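Local coordinates for uncharacterized HTH-type transcriptional regulator YybR (PDB 4A5N), which probably binds DNA through a winged helix-turn-helix domain and acts as a redox-sensing transcriptional activator of the MarR/DUF24 type, at residues Ile30-Tyr33 with His34-Gly38; Phe42-Phe45 with Arg46-Cys49; Leu57-Gln60 with Leu61-Glu65. The protein carries 1 engineered substitution. All coordinates share one frame; numbering follows the deposited sequence.

Contact 1 (Ile30-Tyr33 with His34-Gly38); sequences ILFY and HMIDG
Ile30 and His34 meet one turn apart near the end of helix 28-35. His34 N donates to Ile30 O at 3.1 Å, a fairly straight i to i+4 bond (153°). The same carbonyl oxygen also lies at the edge of the imidazole, in its plane, 3.1 Å from His34 CD2. Beyond this point the hydrogen bonds shorten to three residues. Met35 N donates to Phe32 O at 3.0 Å, and Ile36 N to Tyr33 O at 3.0 Å. In both, the donor stands above the carbonyl plane. The bonds that reach Leu31 O, from His34 N and Met35 N, are weak. Tyr33 O also takes a bond from a water at 2.8 Å, and that water accepts from Asp37 N. Gly38 N closes a type I turn on Met35 O. Tyr33 CG lies anti to the backbone N (chi1 178°), which swings the ring beside His34. The two rings form a T-shaped pair with planes at 85°. Tyr33 CD2 lies over the imidazole face, offset toward the rim, 3.8 Å from His34 CD2. Tyr33 CD1 touches Ile36 CD1 at 3.8 Å. Lys40 forms a salt bridge with Asp37 and also bonds to His34 O and Gly38 O. Leu31 and Met35 pack on Phe45 of helix 42-48, and Leu31 also reaches helix 54-66. Phe32, Tyr33 and Ile36 lean on helix 94-115.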
ATOM      1  N   ILE B  30       3.508  -7.134   6.592  1.00 28.17           N
ATOM      2  CA  ILE B  30       4.430  -7.881   7.424  1.00 28.99           C
ATOM      3  C   ILE B  30       3.932  -9.306   7.564  1.00 26.13           C
ATOM      4  O   ILE B  30       4.703 -10.245   7.366  1.00 25.85           O
ATOM      5  CB  ILE B  30       4.531  -7.274   8.854  1.00 31.64           C
ATOM      6  CG1 ILE B  30       5.084  -5.857   8.830  1.00 33.80           C
ATOM      7  CG2 ILE B  30       5.433  -8.110   9.777  1.00 34.33           C
ATOM      8  CD1 ILE B  30       4.939  -5.136  10.158  1.00 34.28           C
ATOM      9  N   LEU B  31       2.640  -9.453   7.884  1.00 25.86           N
ATOM     10  CA  LEU B  31       2.011 -10.765   8.099  1.00 25.07           C
ATOM     11  C   LEU B  31       2.175 -11.613   6.831  1.00 25.01           C
ATOM     12  O   LEU B  31       2.661 -12.728   6.881  1.00 23.74           O
ATOM     13  CB  LEU B  31       0.530 -10.629   8.444  1.00 25.86           C
ATOM     14  CG  LEU B  31       0.308  -9.930   9.797  1.00 26.34           C
ATOM     15  CD1 LEU B  31      -1.185  -9.818  10.098  1.00 26.75           C
ATOM     16  CD2 LEU B  31       1.085 -10.683  10.858  1.00 28.10           C
ATOM     17  N   PHE B  32       1.794 -11.009   5.708  1.00 26.06           N
ATOM     18  CA  PHE B  32       1.925 -11.596   4.402  1.00 25.27           C
ATOM     19  C   PHE B  32       3.343 -12.052   4.102  1.00 25.51           C
ATOM     20  O   PHE B  32       3.570 -13.215   3.696  1.00 25.54           O
ATOM     21  CB  PHE B  32       1.450 -10.590   3.334  1.00 25.56           C
ATOM     22  CG  PHE B  32       1.420 -11.163   1.940  1.00 23.82           C
ATOM     23  CD1 PHE B  32       2.600 -11.437   1.263  1.00 24.08           C
ATOM     24  CD2 PHE B  32       0.218 -11.445   1.337  1.00 24.10           C
ATOM     25  CE1 PHE B  32       2.563 -11.976  -0.016  1.00 25.35           C
ATOM     26  CE2 PHE B  32       0.163 -12.032   0.065  1.00 24.51           C
ATOM     27  CZ  PHE B  32       1.339 -12.260  -0.610  1.00 23.71           C
ATOM     28  N   TYR B  33       4.306 -11.146   4.265  1.00 27.04           N
ATOM     29  CA  TYR B  33       5.694 -11.442   3.980  1.00 29.45           C
ATOM     30  C   TYR B  33       6.180 -12.698   4.699  1.00 30.02           C
ATOM     31  O   TYR B  33       6.832 -13.552   4.085  1.00 29.04           O
ATOM     32  CB  TYR B  33       6.625 -10.257   4.286  1.00 30.45           C
ATOM     33  CG  TYR B  33       8.064 -10.579   4.023  1.00 33.77           C
ATOM     34  CD1 TYR B  33       8.583 -10.570   2.730  1.00 35.39           C
ATOM     35  CD2 TYR B  33       8.907 -10.947   5.060  1.00 35.77           C
ATOM     36  CE1 TYR B  33       9.927 -10.899   2.487  1.00 36.72           C
ATOM     37  CE2 TYR B  33      10.232 -11.281   4.826  1.00 38.90           C
ATOM     38  CZ  TYR B  33      10.738 -11.251   3.550  1.00 38.31           C
ATOM     39  OH  TYR B  33      12.060 -11.592   3.381  1.00 40.97           O
ATOM     40  N   HIS B  34       5.797 -12.827   5.962  1.00 28.15           N
ATOM     41  CA  HIS B  34       6.259 -13.913   6.799  1.00 29.05           C
ATOM     42  C   HIS B  34       5.574 -15.233   6.485  1.00 27.95           C
ATOM     43  O   HIS B  34       6.059 -16.287   6.850  1.00 28.16           O
ATOM     44  CB  HIS B  34       6.191 -13.493   8.268  1.00 29.85           C
ATOM     45  CG  HIS B  34       7.319 -12.527   8.664  1.00 32.57           C
ATOM     46  ND1 HIS B  34       8.510 -12.960   9.156  1.00 35.32           N
ATOM     47  CD2 HIS B  34       7.412 -11.126   8.601  1.00 31.99           C
ATOM     48  CE1 HIS B  34       9.318 -11.903   9.359  1.00 34.47           C
ATOM     49  NE2 HIS B  34       8.648 -10.786   9.022  1.00 33.37           N
ATOM     50  N   MET B  35       4.496 -15.192   5.724  1.00 24.82           N
ATOM     51  CA  MET B  35       3.909 -16.437   5.234  1.00 25.32           C
ATOM     52  C   MET B  35       4.455 -16.868   3.884  1.00 25.97           C
ATOM     53  O   MET B  35       4.115 -17.969   3.426  1.00 24.33           O
ATOM     54  CB  MET B  35       2.401 -16.360   5.172  1.00 24.72           C
ATOM     55  CG  MET B  35       1.719 -16.420   6.540  1.00 25.71           C
ATOM     56  SD  MET B  35      -0.086 -16.217   6.503  1.00 26.17           S
ATOM     57  CE  MET B  35      -0.196 -14.419   6.524  1.00 27.35           C
ATOM     58  N   ILE B  36       5.282 -16.038   3.251  1.00 26.68           N
ATOM     59  CA  ILE B  36       5.833 -16.375   1.923  1.00 26.22           C
ATOM     60  C   ILE B  36       6.618 -17.702   1.994  1.00 28.84           C
ATOM     61  O   ILE B  36       6.496 -18.559   1.108  1.00 30.72           O
ATOM     62  CB  ILE B  36       6.712 -15.223   1.370  1.00 26.55           C
ATOM     63  CG1 ILE B  36       5.870 -14.023   0.917  1.00 24.32           C
ATOM     64  CG2 ILE B  36       7.586 -15.688   0.210  1.00 27.70           C
ATOM     65  CD1 ILE B  36       6.693 -12.889   0.374  1.00 25.53           C
ATOM     66  N   ASP B  37       7.378 -17.913   3.057  1.00 29.29           N
ATOM     67  CA  ASP B  37       8.166 -19.141   3.190  1.00 33.75           C
ATOM     68  C   ASP B  37       7.463 -20.309   3.866  1.00 32.61           C
ATOM     69  O   ASP B  37       8.114 -21.305   4.154  1.00 33.63           O
ATOM     70  CB  ASP B  37       9.532 -18.872   3.881  1.00 35.87           C
ATOM     71  CG  ASP B  37       9.426 -18.493   5.372  1.00 38.14           C
ATOM     72  OD1 ASP B  37       8.331 -18.296   5.946  1.00 40.65           O
ATOM     73  OD2 ASP B  37      10.505 -18.385   5.988  1.00 42.79           O
ATOM     74  N   GLY B  38       6.154 -20.175   4.107  1.00 31.84           N
ATOM     75  CA  GLY B  38       5.311 -21.233   4.695  1.00 31.16           C
ATOM     76  C   GLY B  38       4.445 -20.800   5.873  1.00 28.35           C
ATOM     77  O   GLY B  38       4.573 -19.687   6.375  1.00 28.04           O
TER
HETATM   78  O   HOH W   1       8.829 -15.445   4.632  1.00 33.35           O

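Contact 2 (Phe42-Phe45 with Arg46-Cys49); sequences FNEF and RRIC
The guanidinium of Arg47 has the carbonyl oxygen of Asn43 over one face, 3.4 Å above its plane and offset toward the rim. The extended Arg47 chain runs back over the preceding turn, and its CG is also 3.4 Å from Asn43 O. Asn43 O accepts Arg47 N at 3.2 Å as well, so the backbone and the side chain of Arg47 gather at one oxygen. The side chain of Asn43 comes to the edge of the Arg46 guanidinium, the two groups lying side by side with planes 68° apart. Arg46 bends at chi3 (73°), and this turn brings its end alongside Asn43. Arg46 CD also touches the Phe42 ring obliquely, 4.0 Å from Phe42 CE2. Phe45 CD1 is 4.2 Å from Ile48 CD1, again an oblique approach to the ring. The backbone bonds of helix 42-48 are regular: Arg46 N to Phe42 O, Ile48 N to Glu44 O and Cys49 N to Phe45 O, the last at 2.8 Å. Cys49 is the first residue to leave helical angles. Glu44 OE1 is bonded to the backbone N of Arg41, and its charged end makes no contact with Arg47. In this HxlR-type protein helix 42-48 is probably the first helix of the helix-turn-helix pair. The helix is two-sided. Phe45 is buried and Phe42 partly so, both packed on Leu57 of helix 54-66. On the outer side Arg47 lies over the Asn43 carbonyl and Arg46 runs alongside the Asn43 side chain, with no salt bridge between Arg47 and Glu44.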
ATOM      1  N   PHE B  42      -0.202 -18.290  15.257  1.00 32.06           N
ATOM      2  CA  PHE B  42      -0.521 -16.980  15.803  1.00 31.36           C
ATOM      3  C   PHE B  42       0.616 -16.441  16.666  1.00 30.37           C
ATOM      4  O   PHE B  42       1.055 -15.319  16.474  1.00 29.91           O
ATOM      5  CB  PHE B  42      -1.799 -17.142  16.637  1.00 32.38           C
ATOM      6  CG  PHE B  42      -2.440 -15.869  17.075  1.00 31.97           C
ATOM      7  CD1 PHE B  42      -3.327 -15.205  16.244  1.00 31.57           C
ATOM      8  CD2 PHE B  42      -2.249 -15.389  18.384  1.00 33.61           C
ATOM      9  CE1 PHE B  42      -3.965 -14.062  16.649  1.00 33.30           C
ATOM     10  CE2 PHE B  42      -2.896 -14.243  18.799  1.00 36.15           C
ATOM     11  CZ  PHE B  42      -3.747 -13.569  17.930  1.00 35.41           C
ATOM     12  N   ASN B  43       1.119 -17.268  17.564  1.00 30.55           N
ATOM     13  CA  ASN B  43       2.278 -16.922  18.386  1.00 33.18           C
ATOM     14  C   ASN B  43       3.579 -16.606  17.619  1.00 31.43           C
ATOM     15  O   ASN B  43       4.404 -15.822  18.093  1.00 30.05           O
ATOM     16  CB  ASN B  43       2.511 -18.001  19.451  1.00 35.60           C
ATOM     17  CG  ASN B  43       1.517 -17.919  20.621  1.00 38.53           C
ATOM     18  OD1 ASN B  43       1.482 -18.807  21.479  1.00 42.01           O
ATOM     19  ND2 ASN B  43       0.697 -16.889  20.638  1.00 36.96           N
ATOM     20  N   GLU B  44       3.757 -17.180  16.427  1.00 29.50           N
ATOM     21  CA  GLU B  44       4.924 -16.844  15.623  1.00 29.44           C
ATOM     22  C   GLU B  44       4.817 -15.411  15.110  1.00 28.39           C
ATOM     23  O   GLU B  44       5.824 -14.716  15.034  1.00 29.60           O
ATOM     24  CB  GLU B  44       5.103 -17.809  14.453  1.00 28.67           C
ATOM     25  CG  GLU B  44       5.356 -19.233  14.899  1.00 29.93           C
ATOM     26  CD  GLU B  44       5.649 -20.194  13.771  1.00 31.78           C
ATOM     27  OE1 GLU B  44       4.676 -20.640  13.125  1.00 29.95           O
ATOM     28  OE2 GLU B  44       6.851 -20.528  13.553  1.00 35.37           O
ATOM     29  N   PHE B  45       3.601 -15.007  14.749  1.00 27.97           N
ATOM     30  CA  PHE B  45       3.323 -13.651  14.293  1.00 27.92           C
ATOM     31  C   PHE B  45       3.524 -12.634  15.430  1.00 28.32           C
ATOM     32  O   PHE B  45       4.022 -11.544  15.148  1.00 29.29           O
ATOM     33  CB  PHE B  45       1.900 -13.486  13.801  1.00 27.23           C
ATOM     34  CG  PHE B  45       1.605 -14.142  12.478  1.00 25.77           C
ATOM     35  CD1 PHE B  45       2.378 -13.886  11.353  1.00 26.00           C
ATOM     36  CD2 PHE B  45       0.491 -14.936  12.344  1.00 25.91           C
ATOM     37  CE1 PHE B  45       2.036 -14.464  10.129  1.00 23.95           C
ATOM     38  CE2 PHE B  45       0.141 -15.502  11.126  1.00 25.02           C
ATOM     39  CZ  PHE B  45       0.913 -15.252  10.029  1.00 24.83           C
ATOM     40  N   ARG B  46       3.089 -12.963  16.650  1.00 31.28           N
ATOM     41  CA  ARG B  46       3.287 -12.079  17.807  1.00 34.03           C
ATOM     42  C   ARG B  46       4.769 -11.819  18.067  1.00 36.16           C
ATOM     43  O   ARG B  46       5.163 -10.727  18.549  1.00 38.73           O
ATOM     44  CB  ARG B  46       2.672 -12.659  19.088  1.00 37.29           C
ATOM     45  CG  ARG B  46       1.172 -12.555  19.219  1.00 37.29           C
ATOM     46  CD  ARG B  46       0.680 -13.438  20.358  1.00 38.93           C
ATOM     47  NE  ARG B  46       1.031 -12.877  21.677  1.00 41.15           N
ATOM     48  CZ  ARG B  46       0.902 -13.514  22.841  1.00 43.13           C
ATOM     49  NH1 ARG B  46       0.402 -14.745  22.886  1.00 43.65           N
ATOM     50  NH2 ARG B  46       1.253 -12.901  23.980  1.00 44.64           N
ATOM     51  N   ARG B  47       5.595 -12.837  17.841  1.00 35.94           N
ATOM     52  CA  ARG B  47       7.046 -12.657  17.967  1.00 37.84           C
ATOM     53  C   ARG B  47       7.566 -11.814  16.802  1.00 37.66           C
ATOM     54  O   ARG B  47       8.539 -11.101  16.948  1.00 39.84           O
ATOM     55  CB  ARG B  47       7.775 -14.009  17.974  1.00 37.97           C
ATOM     56  CG  ARG B  47       7.438 -14.883  19.167  1.00 39.08           C
ATOM     57  CD  ARG B  47       7.886 -16.332  18.991  1.00 39.23           C
ATOM     58  NE  ARG B  47       7.310 -17.068  20.088  1.00 39.79           N
ATOM     59  CZ  ARG B  47       6.625 -18.191  19.989  1.00 39.68           C
ATOM     60  NH1 ARG B  47       6.454 -18.807  18.817  1.00 37.50           N
ATOM     61  NH2 ARG B  47       6.125 -18.709  21.075  1.00 39.28           N
ATOM     62  N   ILE B  48       6.964 -11.950  15.625  1.00 38.61           N
ATOM     63  CA  ILE B  48       7.364 -11.124  14.469  1.00 40.10           C
ATOM     64  C   ILE B  48       6.991  -9.648  14.747  1.00 41.87           C
ATOM     65  O   ILE B  48       7.764  -8.757  14.404  1.00 43.59           O
ATOM     66  CB  ILE B  48       6.795 -11.708  13.130  1.00 39.23           C
ATOM     67  CG1 ILE B  48       7.457 -13.059  12.834  1.00 38.43           C
ATOM     68  CG2 ILE B  48       6.994 -10.771  11.940  1.00 38.27           C
ATOM     69  CD1 ILE B  48       6.541 -14.040  12.112  1.00 37.92           C
ATOM     70  N   CYS B  49       5.863  -9.392  15.417  1.00 40.96           N
ATOM     71  CA  CYS B  49       5.431  -8.002  15.686  1.00 42.63           C
ATOM     72  C   CYS B  49       5.111  -7.852  17.142  1.00 40.85           C
ATOM     73  O   CYS B  49       3.950  -7.991  17.495  1.00 39.31           O
ATOM     74  CB  CYS B  49       4.161  -7.612  14.908  1.00 42.63           C
ATOM     75  SG  CYS B  49       4.005  -8.157  13.197  1.00 45.61           S
TER

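Contact 3 (Leu57-Gln60 with Leu61-Glu65); sequences LTLQ and LRELE
Leu57 and Leu61 pack side by side on helix 54-66, one turn apart and pointing the same way. Leu57 CG is 3.8 Å from Leu61 CD1. Elsewhere on the helix, aliphatic groups meet charged side chains. Leu59 CD1 lies 3.6 Å from Glu63 OE2. Leu59 CG sits anti to its own backbone nitrogen (chi1 -180°), which carries the branch toward the next turn. Thr58 CG2 comes to the edge of the Arg62 guanidinium. The backbone supplies four i to i+4 bonds of 2.9 to 3.1 Å: Leu61 N to Leu57 O, Arg62 N to Thr58 O, Glu63 N to Leu59 O and Leu64 N to Gln60 O. The last is nearly straight, at 172°. Polar ends turn to other partners: Thr58 OG1 bonds to Gln54 O, and Glu63 OE1 forms a salt bridge with Lys28. Replacing Glu63 by an alanine is likely to leave Lys28 without this carboxylate and to remove the cover it gives Leu59 CD1. The chemistry is therefore divided. Leu57 and Leu61 are buried against helix 42-48, Leu57 also against Leu31 of helix 28-35. Backbone bonds keep the helix regular, and the charged link runs from Glu63 to the start of helix 28-35.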
ATOM      1  N   LEU B  57      -4.070  -8.448  15.864  1.00 32.17           N
ATOM      2  CA  LEU B  57      -3.555  -9.540  15.017  1.00 29.47           C
ATOM      3  C   LEU B  57      -4.693 -10.432  14.508  1.00 30.14           C
ATOM      4  O   LEU B  57      -4.738 -10.809  13.296  1.00 29.04           O
ATOM      5  CB  LEU B  57      -2.511 -10.349  15.799  1.00 29.31           C
ATOM      6  CG  LEU B  57      -1.877 -11.549  15.061  1.00 27.01           C
ATOM      7  CD1 LEU B  57      -1.178 -11.049  13.792  1.00 26.36           C
ATOM      8  CD2 LEU B  57      -0.908 -12.351  15.932  1.00 26.77           C
ATOM      9  N   THR B  58      -5.613 -10.795  15.407  1.00 31.45           N
ATOM     10  CA  THR B  58      -6.735 -11.647  15.017  1.00 31.87           C
ATOM     11  C   THR B  58      -7.576 -10.950  13.939  1.00 32.16           C
ATOM     12  O   THR B  58      -7.979 -11.572  13.005  1.00 31.58           O
ATOM     13  CB  THR B  58      -7.659 -11.994  16.220  1.00 34.02           C
ATOM     14  OG1 THR B  58      -6.919 -12.738  17.174  1.00 33.80           O
ATOM     15  CG2 THR B  58      -8.889 -12.828  15.772  1.00 34.95           C
ATOM     16  N   LEU B  59      -7.833  -9.654  14.101  1.00 33.98           N
ATOM     17  CA  LEU B  59      -8.655  -8.874  13.169  1.00 34.64           C
ATOM     18  C   LEU B  59      -7.983  -8.767  11.818  1.00 33.39           C
ATOM     19  O   LEU B  59      -8.634  -9.013  10.780  1.00 31.45           O
ATOM     20  CB  LEU B  59      -8.946  -7.483  13.737  1.00 37.17           C
ATOM     21  CG  LEU B  59      -9.795  -6.434  12.992  1.00 38.38           C
ATOM     22  CD1 LEU B  59     -11.023  -7.057  12.311  1.00 40.22           C
ATOM     23  CD2 LEU B  59     -10.218  -5.363  14.006  1.00 40.57           C
ATOM     24  N   GLN B  60      -6.683  -8.436  11.819  1.00 31.98           N
ATOM     25  CA  GLN B  60      -5.949  -8.335  10.548  1.00 32.28           C
ATOM     26  C   GLN B  60      -5.949  -9.669   9.810  1.00 30.60           C
ATOM     27  O   GLN B  60      -6.119  -9.722   8.573  1.00 29.49           O
ATOM     28  CB  GLN B  60      -4.489  -7.862  10.758  1.00 32.51           C
ATOM     29  CG  GLN B  60      -4.342  -6.448  11.316  1.00 36.44           C
ATOM     30  CD  GLN B  60      -4.841  -5.383  10.363  1.00 38.10           C
ATOM     31  OE1 GLN B  60      -4.303  -5.197   9.275  1.00 43.87           O
ATOM     32  NE2 GLN B  60      -5.911  -4.726  10.742  1.00 39.64           N
ATOM     33  N   LEU B  61      -5.742 -10.754  10.552  1.00 30.37           N
ATOM     34  CA  LEU B  61      -5.729 -12.086   9.921  1.00 30.75           C
ATOM     35  C   LEU B  61      -7.132 -12.484   9.401  1.00 31.42           C
ATOM     36  O   LEU B  61      -7.233 -13.115   8.370  1.00 31.95           O
ATOM     37  CB  LEU B  61      -5.155 -13.156  10.879  1.00 28.85           C
ATOM     38  CG  LEU B  61      -3.648 -13.126  11.159  1.00 26.92           C
ATOM     39  CD1 LEU B  61      -3.295 -13.934  12.417  1.00 26.98           C
ATOM     40  CD2 LEU B  61      -2.837 -13.609   9.949  1.00 27.93           C
ATOM     41  N   ARG B  62      -8.189 -12.118  10.125  1.00 32.84           N
ATOM     42  CA  ARG B  62      -9.576 -12.400   9.705  1.00 35.65           C
ATOM     43  C   ARG B  62      -9.899 -11.667   8.402  1.00 33.54           C
ATOM     44  O   ARG B  62     -10.559 -12.218   7.503  1.00 32.37           O
ATOM     45  CB  ARG B  62     -10.608 -12.003  10.801  1.00 41.19           C
ATOM     46  CG  ARG B  62     -10.875 -13.080  11.849  1.00 46.21           C
ATOM     47  CD  ARG B  62     -12.034 -12.692  12.771  1.00 52.86           C
ATOM     48  NE  ARG B  62     -12.563 -13.830  13.536  1.00 57.53           N
ATOM     49  CZ  ARG B  62     -13.800 -14.339  13.429  1.00 64.83           C
ATOM     50  NH1 ARG B  62     -14.711 -13.818  12.596  1.00 66.86           N
ATOM     51  NH2 ARG B  62     -14.143 -15.387  14.180  1.00 67.28           N
ATOM     52  N   GLU B  63      -9.436 -10.427   8.285  1.00 33.69           N
ATOM     53  CA  GLU B  63      -9.673  -9.666   7.063  1.00 32.52           C
ATOM     54  C   GLU B  63      -8.934 -10.253   5.870  1.00 29.67           C
ATOM     55  O   GLU B  63      -9.502 -10.382   4.805  1.00 30.45           O
ATOM     56  CB  GLU B  63      -9.274  -8.207   7.222  1.00 34.25           C
ATOM     57  CG  GLU B  63     -10.020  -7.511   8.334  1.00 34.96           C
ATOM     58  CD  GLU B  63      -9.777  -6.034   8.342  1.00 37.24           C
ATOM     59  OE1 GLU B  63      -8.925  -5.582   7.558  1.00 34.60           O
ATOM     60  OE2 GLU B  63     -10.442  -5.324   9.153  1.00 38.90           O
ATOM     61  N   LEU B  64      -7.664 -10.609   6.039  1.00 28.33           N
ATOM     62  CA  LEU B  64      -6.906 -11.335   4.960  1.00 27.46           C
ATOM     63  C   LEU B  64      -7.572 -12.640   4.538  1.00 27.81           C
ATOM     64  O   LEU B  64      -7.664 -12.995   3.316  1.00 29.15           O
ATOM     65  CB  LEU B  64      -5.497 -11.630   5.454  1.00 26.46           C
ATOM     66  CG  LEU B  64      -4.549 -10.434   5.354  1.00 27.66           C
ATOM     67  CD1 LEU B  64      -3.275 -10.723   6.149  1.00 27.18           C
ATOM     68  CD2 LEU B  64      -4.226 -10.089   3.904  1.00 27.26           C
ATOM     69  N   GLU B  65      -8.054 -13.375   5.542  1.00 28.39           N
ATOM     70  CA  GLU B  65      -8.869 -14.581   5.294  1.00 30.24           C
ATOM     71  C   GLU B  65     -10.173 -14.266   4.558  1.00 31.97           C
ATOM     72  O   GLU B  65     -10.545 -14.944   3.558  1.00 31.46           O
ATOM     73  CB  GLU B  65      -9.127 -15.372   6.600  1.00 32.28           C
ATOM     74  CG  GLU B  65      -9.922 -16.667   6.392  1.00 34.53           C
ATOM     75  CD  GLU B  65     -10.287 -17.378   7.696  1.00 37.79           C
ATOM     76  OE1 GLU B  65      -9.980 -16.859   8.796  1.00 39.43           O
ATOM     77  OE2 GLU B  65     -10.876 -18.466   7.609  1.00 36.69           O
TER

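From the N terminus the contacts follow in series; none nests or crosses. Each joins adjoining segments, so none closes a long loop. Contact 1 ends helix 28-35 and turns the chain toward helix 42-48, where contact 2 lies. A further connection leads to helix 54-66 and contact 3. The three helices meet at their apolar sides. Leu31 CD2 reaches Phe45 CD1 at 3.5 Å and Leu57 CD1 at 3.7 Å, and Phe45 CE2 reaches Leu61 CD2 at 3.7 Å. Together they make up what is probably the three-helix part of the HxlR-type helix-turn-helix domain. Helices 42-48 and 54-66 are probably its helix-turn-helix pair, and strands 70-75 and 81-86 probably follow as the wing.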